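Local coordinates for N-terminal acetyltransferase B complex subunit MDM20 (Candida albicans, PDB 5K04), which probably serves as the non-catalytic auxiliary subunit of NatB, the complex with NAT3 that acetylates protein N-termini, at residues 125-130 against 154-159; 228-233 against 259-264; 305-310 against 334-339; 701-706 against 745-750. All coordinates share one frame; numbering follows the deposited sequence.

Overall arrangement
The four contacts follow one another along the chain, each closing before the next opens, in a modelled subunit that is about two-thirds helix and has no strand. Contacts 1 and 2 each join the start of one helix to the end of the next: helices 126-138 and 143-157, then 229-242 and 248-260. Contact 3 sets a loop against the start of helix 337-346 beside NAT3 and coenzyme A; it and residues 259-264 belong to the NatB non-catalytic subunit family, of the TPR clan. Contact 4 brings the chain's C-terminus against helix 698-703. None touches another; centres lie about 37 Å (contacts 2 and 3) to about 76 Å (contacts 2 and 4) apart, sampling separate parts of an extended helical scaffold.

Contact 1 of 4, residues 125-130 against 154-159; sequences DFKVFN and HLLLQE
Phe126 receives Leu155 over one ring face: Leu155 CB lies 4.0 Å from the ring centroid and 16° off the normal, a CH-pi contact displaced toward the rim. Purely apolar packing continues this, since Leu155 CD1 reaches Phe126 CD1 at 3.9 Å. Leu156 divides its methyls: CD2 lies on the backbone, 3.4 Å from Lys127 N, and CD1 meets the Asn130 side chain at CG, 3.7 Å away. The first turn of helix 126-138 thus faces the last turn of helix 143-157, as in an antiparallel helical hairpin, and Ile496 of helix 489-503 touches both Phe126 and Leu155. Polar groups sit around this core. Glu159 runs its CG to the ring edge of Phe126, in plane, and its OE2 comes within 3.0 Å of Phe126 CD2, with carboxylate and ring 50° apart. Asp125 is the N-cap of the first helix, its OD1 weakly accepting from Lys127 N and Val128 N. The ammonium of Lys127 pairs with Glu161, and Asn130 ND2 bonds to Ser152 OG.

Contact 2 of 4, residues 228-233 against 259-264; sequences SFEALH and KEIGKS
Ile261 meets three residues of 228-233 with three different atoms. Its CB faces the carboxylate of Glu230, whose OE2 is 3.5 Å away; the Glu230 chain is bent at chi2, which turns its CD back toward the isoleucine. The CG2 branch goes to the backbone and lies 3.5 Å from Glu230 N, and it also reaches Phe229 CB at 3.7 Å. The other branch begins at CG1, placed between the backbone N and the carbonyl carbon (chi1 69°), and ends at CD1, which comes 3.7 Å from His233 CD2. The imidazole of His233 also stacks with Trp254, and its ND1 shares a weak hydrogen bond with Ser257 OG. Beside Ile261, Glu260 covers one face of the Phe229 ring: its CG stands 3.5 Å from the centroid, 12° off the normal, in a CH-pi contact over the ring centre, while its CB is 3.4 Å from Phe229 CD2. The carboxylate plane is stacked on the ring, only 17° from parallel. Apolar and CH-pi contacts therefore carry this surface join between the start of helix 229-242 and the end of helix 248-260. That end is a Schellman motif, with Gly262 at positive phi as its C-prime residue, Gly262 N bonded to Lys259 O (2.9 Å), and Lys263 N bonded to the carbonyl of the residue preceding Lys259.

Contact 3 of 4, residues 305-310 against 334-339; sequences FNTKLC and EENLIT
Asn306 and Thr307, the central residues of a type I beta turn (Phe305 to Lys308), dock on the N-capped first turn of helix 337-346, a surface contact between a loop and a helix start. The turn is closed by the bond from Lys308 N to Phe305 O, and the cap is supplied by Asn336, whose OD1 accepts Thr339 N at 2.8 Å, in the carbonyl plane and with an N-H...O angle of 160°. Ile338 sets its CG2 methyl against the Thr307 carbonyl, 3.3 Å from Thr307 O; its apolar contact, with Leu309 CD1, is longer at 4.4 Å. A water ties the same carbonyl to the cap, donating to Thr307 O at 2.9 Å and accepting from Asn336 ND2 at 2.8 Å. On the far side of the loop, Lys308 NZ bonds to Arg86 O of the NAT3 chain, and the Lys308 side chain is about 6 Å from the bound coenzyme A; Leu309 and Cys310 also pack on NAT3, so the loop is part of the subunit interface. Asn306 ND2 is held by Tyr302 O, which leaves OD1 directed at the helix. There Thr339 OG1 donates to Asn306 OD1 at a modelled 2.5 Å, a very short bond whose exact length is doubtful.

Contact 4 of 4, residues 701-706 against 745-750; sequences EFKNLK and ALLNSL
Leu747 packs against Phe702 at the tight side of this contact, its CD2 lying 3.6 Å from Phe702 CB. Leu750 adds a second methyl to the same carbon, with CD1 4.1 Å from Phe702 CB, so that both leucines converge on the CB of Phe702. Leu747 CG is anti to its own carbonyl carbon (chi1 -68°), from where the two methyls diverge: CD2 to Phe702 CB, close also to the backbone N of Lys703, and CD1 to Lys703 CG at 4.1 Å. The C-terminal parts of helices 698-703 and 729-747 meet here, and type I beta turns span Lys703 to Lys706 and Leu747 to Leu750; Leu750 is the final residue of the chain and also rests on Val670 and Ile673 of helix 661-682. Outward lies the looser, solvent-facing side, where Lys703 and Asn748 are both exposed. The straight Lys703 chain runs antiparallel to the Leu747 side chain, CE passing 4.0 Å from Leu747 CB. Its NZ then donates to Asn748 OD1 at 3.1 Å, with a C=O...N angle of 150° and the nitrogen tilted 21° from the carbonyl plane.

Contact 1 of 4, residues 125-130 against 154-159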
loop_
_atom_site.group_PDB
_atom_site.type_symbol
_atom_site.label_atom_id
_atom_site.label_comp_id
_atom_site.label_asym_id
_atom_site.label_seq_id
_atom_site.Cartn_x
_atom_site.Cartn_y
_atom_site.Cartn_z
ATOM N N ASP A 125 8.450 -17.622 -7.663
ATOM C CA ASP A 125 8.355 -18.639 -8.713
ATOM C C ASP A 125 7.632 -19.831 -8.105
ATOM O O ASP A 125 8.247 -20.738 -7.537
ATOM C CB ASP A 125 9.736 -19.021 -9.250
ATOM C CG ASP A 125 9.668 -19.914 -10.492
ATOM O OD1 ASP A 125 8.652 -20.617 -10.680
ATOM O OD2 ASP A 125 10.640 -19.913 -11.278
ATOM N N PHE A 126 6.307 -19.833 -8.256
ATOM C CA PHE A 126 5.477 -20.871 -7.649
ATOM C C PHE A 126 5.811 -22.265 -8.172
ATOM O O PHE A 126 5.466 -23.253 -7.516
ATOM C CB PHE A 126 3.989 -20.568 -7.880
ATOM C CG PHE A 126 3.505 -19.307 -7.212
ATOM C CD1 PHE A 126 3.932 -18.963 -5.945
ATOM C CD2 PHE A 126 2.608 -18.468 -7.859
ATOM C CE1 PHE A 126 3.477 -17.798 -5.337
ATOM C CE2 PHE A 126 2.151 -17.306 -7.256
ATOM C CZ PHE A 126 2.584 -16.974 -5.998
ATOM N N LYS A 127 6.442 -22.363 -9.350
ATOM C CA LYS A 127 6.951 -23.650 -9.822
ATOM C C LYS A 127 8.116 -24.119 -8.968
ATOM O O LYS A 127 8.303 -25.326 -8.779
ATOM C CB LYS A 127 7.379 -23.555 -11.294
ATOM C CG LYS A 127 6.247 -23.787 -12.280
ATOM C CD LYS A 127 6.576 -23.286 -13.676
ATOM C CE LYS A 127 5.341 -23.343 -14.576
ATOM N NZ LYS A 127 5.560 -22.652 -15.877
ATOM N N VAL A 128 8.900 -23.169 -8.447
ATOM C CA VAL A 128 9.984 -23.493 -7.528
ATOM C C VAL A 128 9.428 -23.878 -6.158
ATOM O O VAL A 128 9.819 -24.903 -5.592
ATOM C CB VAL A 128 10.972 -22.317 -7.444
ATOM C CG1 VAL A 128 11.805 -22.409 -6.195
ATOM C CG2 VAL A 128 11.875 -22.329 -8.663
ATOM N N PHE A 129 8.497 -23.077 -5.617
ATOM C CA PHE A 129 7.838 -23.441 -4.365
ATOM C C PHE A 129 7.322 -24.871 -4.431
ATOM O O PHE A 129 7.576 -25.689 -3.540
ATOM C CB PHE A 129 6.665 -22.498 -4.072
ATOM C CG PHE A 129 7.054 -21.168 -3.489
ATOM C CD1 PHE A 129 8.100 -20.430 -4.018
ATOM C CD2 PHE A 129 6.324 -20.628 -2.434
ATOM C CE1 PHE A 129 8.436 -19.191 -3.489
ATOM C CE2 PHE A 129 6.654 -19.392 -1.896
ATOM C CZ PHE A 129 7.713 -18.673 -2.426
ATOM N N ASN A 130 6.579 -25.178 -5.498
ATOM C CA ASN A 130 5.972 -26.488 -5.660
ATOM C C ASN A 130 7.032 -27.562 -5.876
ATOM O O ASN A 130 6.887 -28.691 -5.393
ATOM C CB ASN A 130 4.991 -26.441 -6.831
ATOM C CG ASN A 130 4.492 -27.801 -7.219
ATOM O OD1 ASN A 130 5.109 -28.501 -8.020
ATOM N ND2 ASN A 130 3.360 -28.193 -6.640
ATOM N N HIS A 154 -2.417 -24.828 -5.604
ATOM C CA HIS A 154 -3.310 -23.683 -5.706
ATOM C C HIS A 154 -2.562 -22.425 -6.134
ATOM O O HIS A 154 -3.042 -21.670 -6.988
ATOM C CB HIS A 154 -3.998 -23.438 -4.370
ATOM C CG HIS A 154 -4.610 -22.081 -4.274
ATOM N ND1 HIS A 154 -5.669 -21.691 -5.064
ATOM C CD2 HIS A 154 -4.296 -21.013 -3.509
ATOM C CE1 HIS A 154 -5.997 -20.447 -4.773
ATOM N NE2 HIS A 154 -5.177 -20.012 -3.833
ATOM N N LEU A 155 -1.402 -22.161 -5.514
ATOM C CA LEU A 155 -0.584 -21.012 -5.894
ATOM C C LEU A 155 -0.269 -21.029 -7.380
ATOM O O LEU A 155 -0.382 -20.001 -8.058
ATOM C CB LEU A 155 0.707 -20.998 -5.090
ATOM C CG LEU A 155 0.580 -20.725 -3.589
ATOM C CD1 LEU A 155 1.988 -20.603 -3.001
ATOM C CD2 LEU A 155 -0.257 -19.448 -3.302
ATOM N N LEU A 156 0.123 -22.203 -7.897
ATOM C CA LEU A 156 0.427 -22.355 -9.320
ATOM C C LEU A 156 -0.802 -22.094 -10.171
ATOM O O LEU A 156 -0.727 -21.407 -11.194
ATOM C CB LEU A 156 0.937 -23.767 -9.600
ATOM C CG LEU A 156 2.386 -24.114 -9.350
ATOM C CD1 LEU A 156 2.583 -25.615 -9.569
ATOM C CD2 LEU A 156 3.272 -23.289 -10.281
ATOM N N LEU A 157 -1.945 -22.659 -9.762
ATOM C CA LEU A 157 -3.202 -22.469 -10.480
ATOM C C LEU A 157 -3.566 -21.000 -10.626
ATOM O O LEU A 157 -4.366 -20.652 -11.504
ATOM C CB LEU A 157 -4.331 -23.199 -9.756
ATOM C CG LEU A 157 -4.375 -24.699 -10.001
ATOM C CD1 LEU A 157 -5.342 -25.371 -9.040
ATOM C CD2 LEU A 157 -4.775 -24.936 -11.437
ATOM N N GLN A 158 -2.998 -20.138 -9.779
ATOM C CA GLN A 158 -3.268 -18.712 -9.807
ATOM C C GLN A 158 -2.390 -17.996 -10.815
ATOM O O GLN A 158 -2.240 -16.774 -10.736
ATOM C CB GLN A 158 -3.084 -18.099 -8.407
ATOM C CG GLN A 158 -3.958 -18.691 -7.317
ATOM C CD GLN A 158 -5.383 -18.803 -7.754
ATOM O OE1 GLN A 158 -5.927 -19.900 -7.887
ATOM N NE2 GLN A 158 -5.981 -17.674 -8.062
ATOM N N GLU A 159 -1.783 -18.723 -11.745
ATOM C CA GLU A 159 -0.895 -18.104 -12.724
ATOM C C GLU A 159 -1.350 -18.257 -14.170
ATOM O O GLU A 159 -1.050 -17.378 -14.981
ATOM C CB GLU A 159 0.534 -18.644 -12.566
ATOM C CG GLU A 159 1.140 -18.254 -11.218
ATOM C CD GLU A 159 2.651 -18.401 -11.175
ATOM O OE1 GLU A 159 3.176 -19.411 -11.695
ATOM O OE2 GLU A 159 3.314 -17.494 -10.624
#

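Contact 2 of 4, residues 228-233 against 259-264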
loop_
_atom_site.group_PDB
_atom_site.type_symbol
_atom_site.label_atom_id
_atom_site.label_comp_id
_atom_site.label_asym_id
_atom_site.label_seq_id
_atom_site.Cartn_x
_atom_site.Cartn_y
_atom_site.Cartn_z
ATOM N N SER A 228 -28.978 -24.304 -4.058
ATOM C CA SER A 228 -29.409 -25.067 -2.882
ATOM C C SER A 228 -30.131 -24.129 -1.911
ATOM O O SER A 228 -29.670 -23.822 -0.806
ATOM C CB SER A 228 -28.211 -25.748 -2.231
ATOM O OG SER A 228 -27.494 -26.506 -3.182
ATOM N N PHE A 229 -31.293 -23.655 -2.360
ATOM C CA PHE A 229 -31.931 -22.538 -1.683
ATOM C C PHE A 229 -32.659 -22.968 -0.424
ATOM O O PHE A 229 -32.803 -22.167 0.506
ATOM C CB PHE A 229 -32.873 -21.819 -2.643
ATOM C CG PHE A 229 -32.164 -21.133 -3.774
ATOM C CD1 PHE A 229 -31.192 -20.180 -3.518
ATOM C CD2 PHE A 229 -32.471 -21.433 -5.092
ATOM C CE1 PHE A 229 -30.540 -19.539 -4.558
ATOM C CE2 PHE A 229 -31.823 -20.799 -6.130
ATOM C CZ PHE A 229 -30.850 -19.855 -5.861
ATOM N N GLU A 230 -33.124 -24.214 -0.365
ATOM C CA GLU A 230 -33.619 -24.723 0.906
ATOM C C GLU A 230 -32.497 -24.745 1.938
ATOM O O GLU A 230 -32.637 -24.197 3.037
ATOM C CB GLU A 230 -34.225 -26.111 0.721
ATOM C CG GLU A 230 -35.548 -26.126 -0.035
ATOM C CD GLU A 230 -36.748 -25.777 0.840
ATOM O OE1 GLU A 230 -36.576 -25.590 2.063
ATOM O OE2 GLU A 230 -37.876 -25.699 0.302
ATOM N N ALA A 231 -31.350 -25.334 1.575
ATOM C CA ALA A 231 -30.265 -25.482 2.535
ATOM C C ALA A 231 -29.719 -24.132 2.979
ATOM O O ALA A 231 -29.256 -23.989 4.115
ATOM C CB ALA A 231 -29.143 -26.342 1.940
ATOM N N LEU A 232 -29.752 -23.142 2.098
ATOM C CA LEU A 232 -29.163 -21.849 2.412
ATOM C C LEU A 232 -30.101 -20.997 3.245
ATOM O O LEU A 232 -29.645 -20.246 4.111
ATOM C CB LEU A 232 -28.816 -21.129 1.120
ATOM C CG LEU A 232 -28.369 -19.684 1.197
ATOM C CD1 LEU A 232 -27.018 -19.567 1.895
ATOM C CD2 LEU A 232 -28.316 -19.127 -0.210
ATOM N N HIS A 233 -31.407 -21.098 2.977
ATOM C CA HIS A 233 -32.397 -20.363 3.747
ATOM C C HIS A 233 -32.406 -20.851 5.183
ATOM O O HIS A 233 -32.391 -20.052 6.129
ATOM C CB HIS A 233 -33.783 -20.525 3.116
ATOM C CG HIS A 233 -34.819 -19.623 3.713
ATOM N ND1 HIS A 233 -34.745 -18.246 3.628
ATOM C CD2 HIS A 233 -35.937 -19.898 4.424
ATOM C CE1 HIS A 233 -35.780 -17.717 4.252
ATOM N NE2 HIS A 233 -36.518 -18.697 4.746
ATOM N N LYS A 259 -37.422 -16.455 -1.166
ATOM C CA LYS A 259 -38.283 -16.357 -2.342
ATOM C C LYS A 259 -38.124 -17.581 -3.233
ATOM O O LYS A 259 -39.107 -18.110 -3.759
ATOM C CB LYS A 259 -37.970 -15.079 -3.121
ATOM C CG LYS A 259 -38.842 -14.896 -4.364
ATOM C CD LYS A 259 -38.930 -13.450 -4.769
ATOM C CE LYS A 259 -38.979 -13.319 -6.277
ATOM N NZ LYS A 259 -40.060 -14.123 -6.887
ATOM N N GLU A 260 -36.888 -18.059 -3.391
ATOM C CA GLU A 260 -36.636 -19.169 -4.298
ATOM C C GLU A 260 -37.408 -20.419 -3.884
ATOM O O GLU A 260 -37.868 -21.180 -4.741
ATOM C CB GLU A 260 -35.135 -19.444 -4.360
ATOM C CG GLU A 260 -34.350 -18.461 -5.227
ATOM C CD GLU A 260 -34.670 -18.606 -6.701
ATOM O OE1 GLU A 260 -35.325 -19.601 -7.081
ATOM O OE2 GLU A 260 -34.269 -17.723 -7.485
ATOM N N ILE A 261 -37.591 -20.628 -2.577
ATOM C CA ILE A 261 -38.274 -21.817 -2.076
ATOM C C ILE A 261 -39.766 -21.549 -1.873
ATOM O O ILE A 261 -40.477 -22.375 -1.290
ATOM C CB ILE A 261 -37.627 -22.336 -0.774
ATOM C CG1 ILE A 261 -37.864 -21.382 0.388
ATOM C CG2 ILE A 261 -36.124 -22.590 -0.959
ATOM C CD1 ILE A 261 -37.292 -21.913 1.693
ATOM N N GLY A 262 -40.249 -20.396 -2.350
ATOM C CA GLY A 262 -41.675 -20.119 -2.412
ATOM C C GLY A 262 -42.266 -19.316 -1.271
ATOM O O GLY A 262 -43.496 -19.227 -1.175
ATOM N N LYS A 263 -41.440 -18.730 -0.407
ATOM C CA LYS A 263 -41.967 -17.959 0.709
ATOM C C LYS A 263 -42.618 -16.680 0.205
ATOM O O LYS A 263 -42.153 -16.064 -0.758
ATOM C CB LYS A 263 -40.857 -17.621 1.704
ATOM C CG LYS A 263 -40.166 -18.835 2.294
ATOM C CD LYS A 263 -40.989 -19.473 3.398
ATOM C CE LYS A 263 -40.206 -20.595 4.074
ATOM N NZ LYS A 263 -40.837 -21.007 5.356
ATOM N N SER A 264 -43.708 -16.283 0.859
ATOM C CA SER A 264 -44.367 -15.036 0.500
ATOM C C SER A 264 -43.586 -13.835 1.032
ATOM O O SER A 264 -42.759 -13.946 1.940
ATOM C CB SER A 264 -45.798 -15.000 1.036
ATOM O OG SER A 264 -45.798 -15.035 2.448
#

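Contact 3 of 4, residues 305-310 against 334-339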
loop_
_atom_site.group_PDB
_atom_site.type_symbol
_atom_site.label_atom_id
_atom_site.label_comp_id
_atom_site.label_asym_id
_atom_site.label_seq_id
_atom_site.Cartn_x
_atom_site.Cartn_y
_atom_site.Cartn_z
ATOM N N PHE A 305 -32.568 7.113 10.129
ATOM C CA PHE A 305 -31.122 7.274 9.993
ATOM C C PHE A 305 -30.665 8.601 9.377
ATOM O O PHE A 305 -29.475 8.746 9.082
ATOM C CB PHE A 305 -30.565 6.081 9.211
ATOM C CG PHE A 305 -30.689 4.784 9.970
ATOM C CD1 PHE A 305 -29.743 4.430 10.922
ATOM C CD2 PHE A 305 -31.787 3.947 9.784
ATOM C CE1 PHE A 305 -29.875 3.256 11.658
ATOM C CE2 PHE A 305 -31.926 2.779 10.512
ATOM C CZ PHE A 305 -30.966 2.437 11.456
ATOM N N ASN A 306 -31.550 9.602 9.240
ATOM C CA ASN A 306 -31.103 10.874 8.665
ATOM C C ASN A 306 -30.147 11.639 9.585
ATOM O O ASN A 306 -29.374 12.462 9.093
ATOM C CB ASN A 306 -32.298 11.770 8.312
ATOM C CG ASN A 306 -33.025 12.282 9.543
ATOM O OD1 ASN A 306 -32.631 13.281 10.144
ATOM N ND2 ASN A 306 -34.097 11.598 9.922
ATOM N N THR A 307 -30.191 11.397 10.900
ATOM C CA THR A 307 -29.232 11.983 11.830
ATOM C C THR A 307 -27.893 11.258 11.823
ATOM O O THR A 307 -27.015 11.609 12.622
ATOM C CB THR A 307 -29.783 11.990 13.258
ATOM O OG1 THR A 307 -29.840 10.654 13.752
ATOM C CG2 THR A 307 -31.181 12.607 13.306
ATOM N N LYS A 308 -27.716 10.275 10.938
ATOM C CA LYS A 308 -26.490 9.489 10.850
ATOM C C LYS A 308 -25.777 9.777 9.537
ATOM O O LYS A 308 -26.400 9.849 8.472
ATOM C CB LYS A 308 -26.779 7.988 10.963
ATOM C CG LYS A 308 -27.675 7.632 12.158
ATOM C CD LYS A 308 -27.034 7.975 13.504
ATOM C CE LYS A 308 -27.864 7.404 14.657
ATOM N NZ LYS A 308 -27.217 7.536 16.002
ATOM N N LEU A 309 -24.458 9.925 9.618
ATOM C CA LEU A 309 -23.692 10.268 8.433
ATOM C C LEU A 309 -23.753 9.172 7.367
ATOM O O LEU A 309 -23.442 9.433 6.201
ATOM C CB LEU A 309 -22.259 10.574 8.867
ATOM C CG LEU A 309 -21.412 11.489 7.986
ATOM C CD1 LEU A 309 -22.042 12.877 7.840
ATOM C CD2 LEU A 309 -20.017 11.590 8.564
ATOM N N CYS A 310 -24.186 7.964 7.739
ATOM C CA CYS A 310 -24.298 6.858 6.793
ATOM C C CYS A 310 -25.461 7.013 5.815
ATOM O O CYS A 310 -25.402 6.413 4.735
ATOM C CB CYS A 310 -24.437 5.520 7.540
ATOM S SG CYS A 310 -25.916 5.241 8.495
ATOM N N GLU A 334 -32.520 22.841 8.433
ATOM C CA GLU A 334 -33.058 22.099 9.565
ATOM C C GLU A 334 -32.163 22.267 10.796
ATOM O O GLU A 334 -31.155 22.976 10.748
ATOM C CB GLU A 334 -33.207 20.624 9.202
ATOM C CG GLU A 334 -34.320 19.920 9.935
ATOM C CD GLU A 334 -34.574 18.536 9.388
ATOM O OE1 GLU A 334 -34.646 18.394 8.150
ATOM O OE2 GLU A 334 -34.698 17.589 10.191
ATOM N N GLU A 335 -32.528 21.609 11.899
ATOM C CA GLU A 335 -31.822 21.807 13.159
ATOM C C GLU A 335 -30.665 20.838 13.347
ATOM O O GLU A 335 -29.641 21.218 13.919
ATOM C CB GLU A 335 -32.788 21.693 14.343
ATOM C CG GLU A 335 -33.603 22.967 14.595
ATOM C CD GLU A 335 -34.095 23.081 16.027
ATOM O OE1 GLU A 335 -34.741 22.128 16.521
ATOM O OE2 GLU A 335 -33.822 24.123 16.661
ATOM N N ASN A 336 -30.807 19.598 12.879
ATOM C CA ASN A 336 -29.771 18.590 13.044
ATOM C C ASN A 336 -28.794 18.669 11.877
ATOM O O ASN A 336 -29.162 18.416 10.723
ATOM C CB ASN A 336 -30.361 17.185 13.164
ATOM C CG ASN A 336 -29.294 16.125 13.283
ATOM O OD1 ASN A 336 -28.827 15.596 12.288
ATOM N ND2 ASN A 336 -28.884 15.827 14.503
ATOM N N LEU A 337 -27.542 18.991 12.206
ATOM C CA LEU A 337 -26.512 19.243 11.205
ATOM C C LEU A 337 -26.391 18.089 10.210
ATOM O O LEU A 337 -26.368 18.302 8.993
ATOM C CB LEU A 337 -25.183 19.504 11.924
ATOM C CG LEU A 337 -23.892 19.310 11.142
ATOM C CD1 LEU A 337 -23.865 20.164 9.879
ATOM C CD2 LEU A 337 -22.730 19.667 12.039
ATOM N N ILE A 338 -26.332 16.855 10.712
ATOM C CA ILE A 338 -26.143 15.698 9.833
ATOM C C ILE A 338 -27.375 15.447 8.951
ATOM O O ILE A 338 -27.243 15.047 7.787
ATOM C CB ILE A 338 -25.745 14.473 10.676
ATOM C CG1 ILE A 338 -24.290 14.659 11.160
ATOM C CG2 ILE A 338 -25.914 13.167 9.876
ATOM C CD1 ILE A 338 -23.836 13.685 12.219
ATOM N N THR A 339 -28.579 15.707 9.465
ATOM C CA THR A 339 -29.760 15.720 8.604
ATOM C C THR A 339 -29.551 16.656 7.421
ATOM O O THR A 339 -29.842 16.297 6.277
ATOM C CB THR A 339 -30.995 16.139 9.409
ATOM O OG1 THR A 339 -31.173 15.253 10.518
ATOM C CG2 THR A 339 -32.267 16.130 8.541
HETATM O O HOH W 1 -26.816 13.873 14.476
#

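Contact 4 of 4, residues 701-706 against 745-750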
loop_
_atom_site.group_PDB
_atom_site.type_symbol
_atom_site.label_atom_id
_atom_site.label_comp_id
_atom_site.label_asym_id
_atom_site.label_seq_id
_atom_site.Cartn_x
_atom_site.Cartn_y
_atom_site.Cartn_z
ATOM N N GLU A 701 22.046 33.664 -15.409
ATOM C CA GLU A 701 21.072 33.940 -16.460
ATOM C C GLU A 701 19.643 33.671 -15.987
ATOM O O GLU A 701 18.722 34.406 -16.368
ATOM C CB GLU A 701 21.438 33.145 -17.723
ATOM C CG GLU A 701 22.665 33.755 -18.453
ATOM C CD GLU A 701 23.302 32.844 -19.505
ATOM O OE1 GLU A 701 22.883 31.682 -19.648
ATOM O OE2 GLU A 701 24.240 33.292 -20.199
ATOM N N PHE A 702 19.444 32.662 -15.126
ATOM C CA PHE A 702 18.095 32.379 -14.628
ATOM C C PHE A 702 17.672 33.376 -13.543
ATOM O O PHE A 702 16.503 33.774 -13.483
ATOM C CB PHE A 702 17.996 30.920 -14.130
ATOM C CG PHE A 702 17.689 29.923 -15.233
ATOM C CD1 PHE A 702 18.704 29.416 -16.049
ATOM C CD2 PHE A 702 16.386 29.534 -15.487
ATOM C CE1 PHE A 702 18.419 28.521 -17.094
ATOM C CE2 PHE A 702 16.087 28.636 -16.527
ATOM C CZ PHE A 702 17.107 28.125 -17.329
ATOM N N LYS A 703 18.610 33.800 -12.696
ATOM C CA LYS A 703 18.319 34.861 -11.733
ATOM C C LYS A 703 17.808 36.121 -12.421
ATOM O O LYS A 703 16.839 36.734 -11.963
ATOM C CB LYS A 703 19.559 35.171 -10.907
ATOM C CG LYS A 703 19.930 34.041 -9.953
ATOM C CD LYS A 703 21.324 34.216 -9.362
ATOM C CE LYS A 703 21.628 33.064 -8.402
ATOM N NZ LYS A 703 22.974 33.187 -7.785
ATOM N N ASN A 704 18.425 36.506 -13.538
ATOM C CA ASN A 704 18.021 37.712 -14.253
ATOM C C ASN A 704 16.617 37.632 -14.840
ATOM O O ASN A 704 16.079 38.665 -15.245
ATOM C CB ASN A 704 19.033 38.008 -15.353
ATOM C CG ASN A 704 20.359 38.472 -14.795
ATOM O OD1 ASN A 704 20.410 39.166 -13.772
ATOM N ND2 ASN A 704 21.442 38.073 -15.445
ATOM N N LEU A 705 16.024 36.440 -14.913
ATOM C CA LEU A 705 14.624 36.291 -15.302
ATOM C C LEU A 705 13.665 36.693 -14.190
ATOM O O LEU A 705 12.476 36.874 -14.468
ATOM C CB LEU A 705 14.329 34.845 -15.725
ATOM C CG LEU A 705 15.256 34.324 -16.836
ATOM C CD1 LEU A 705 14.935 32.880 -17.226
ATOM C CD2 LEU A 705 15.258 35.241 -18.063
ATOM N N LYS A 706 14.152 36.797 -12.945
ATOM C CA LYS A 706 13.380 37.351 -11.825
ATOM C C LYS A 706 12.098 36.553 -11.566
ATOM O O LYS A 706 11.011 37.111 -11.409
ATOM C CB LYS A 706 13.068 38.834 -12.064
ATOM C CG LYS A 706 14.305 39.740 -12.133
ATOM C CD LYS A 706 13.929 41.216 -12.201
ATOM C CE LYS A 706 15.160 42.100 -12.089
ATOM N NZ LYS A 706 14.843 43.552 -12.270
ATOM N N ALA A 745 17.072 28.689 -3.481
ATOM C CA ALA A 745 17.917 27.531 -3.209
ATOM C C ALA A 745 18.311 26.822 -4.502
ATOM O O ALA A 745 19.461 26.397 -4.658
ATOM C CB ALA A 745 17.184 26.578 -2.264
ATOM N N LEU A 746 17.371 26.711 -5.448
ATOM C CA LEU A 746 17.643 26.050 -6.724
ATOM C C LEU A 746 18.578 26.891 -7.591
ATOM O O LEU A 746 19.545 26.372 -8.158
ATOM C CB LEU A 746 16.321 25.765 -7.453
ATOM C CG LEU A 746 15.394 24.773 -6.738
ATOM C CD1 LEU A 746 14.101 24.513 -7.505
ATOM C CD2 LEU A 746 16.116 23.435 -6.458
ATOM N N LEU A 747 18.302 28.198 -7.694
ATOM C CA LEU A 747 19.111 29.101 -8.515
ATOM C C LEU A 747 20.564 29.141 -8.058
ATOM O O LEU A 747 21.482 29.146 -8.884
ATOM C CB LEU A 747 18.514 30.503 -8.466
ATOM C CG LEU A 747 17.161 30.671 -9.145
ATOM C CD1 LEU A 747 16.568 32.013 -8.778
ATOM C CD2 LEU A 747 17.328 30.577 -10.640
ATOM N N ASN A 748 20.789 29.194 -6.741
ATOM C CA ASN A 748 22.135 29.143 -6.181
ATOM C C ASN A 748 22.792 27.782 -6.363
ATOM O O ASN A 748 24.002 27.660 -6.163
ATOM C CB ASN A 748 22.092 29.493 -4.694
ATOM C CG ASN A 748 21.626 30.922 -4.439
ATOM O OD1 ASN A 748 21.600 31.766 -5.343
ATOM N ND2 ASN A 748 21.247 31.194 -3.202
ATOM N N SER A 749 22.024 26.761 -6.711
ATOM C CA SER A 749 22.560 25.431 -6.943
ATOM C C SER A 749 22.928 25.203 -8.404
ATOM O O SER A 749 23.616 24.225 -8.708
ATOM C CB SER A 749 21.551 24.379 -6.477
ATOM O OG SER A 749 21.570 24.245 -5.068
ATOM N N LEU A 750 22.456 26.063 -9.308
ATOM C CA LEU A 750 22.952 26.093 -10.675
ATOM C C LEU A 750 24.343 26.739 -10.664
ATOM O O LEU A 750 25.202 26.370 -11.460
ATOM C CB LEU A 750 22.004 26.872 -11.597
ATOM C CG LEU A 750 20.556 26.432 -11.836
ATOM C CD1 LEU A 750 19.719 27.599 -12.372
ATOM C CD2 LEU A 750 20.502 25.302 -12.812
#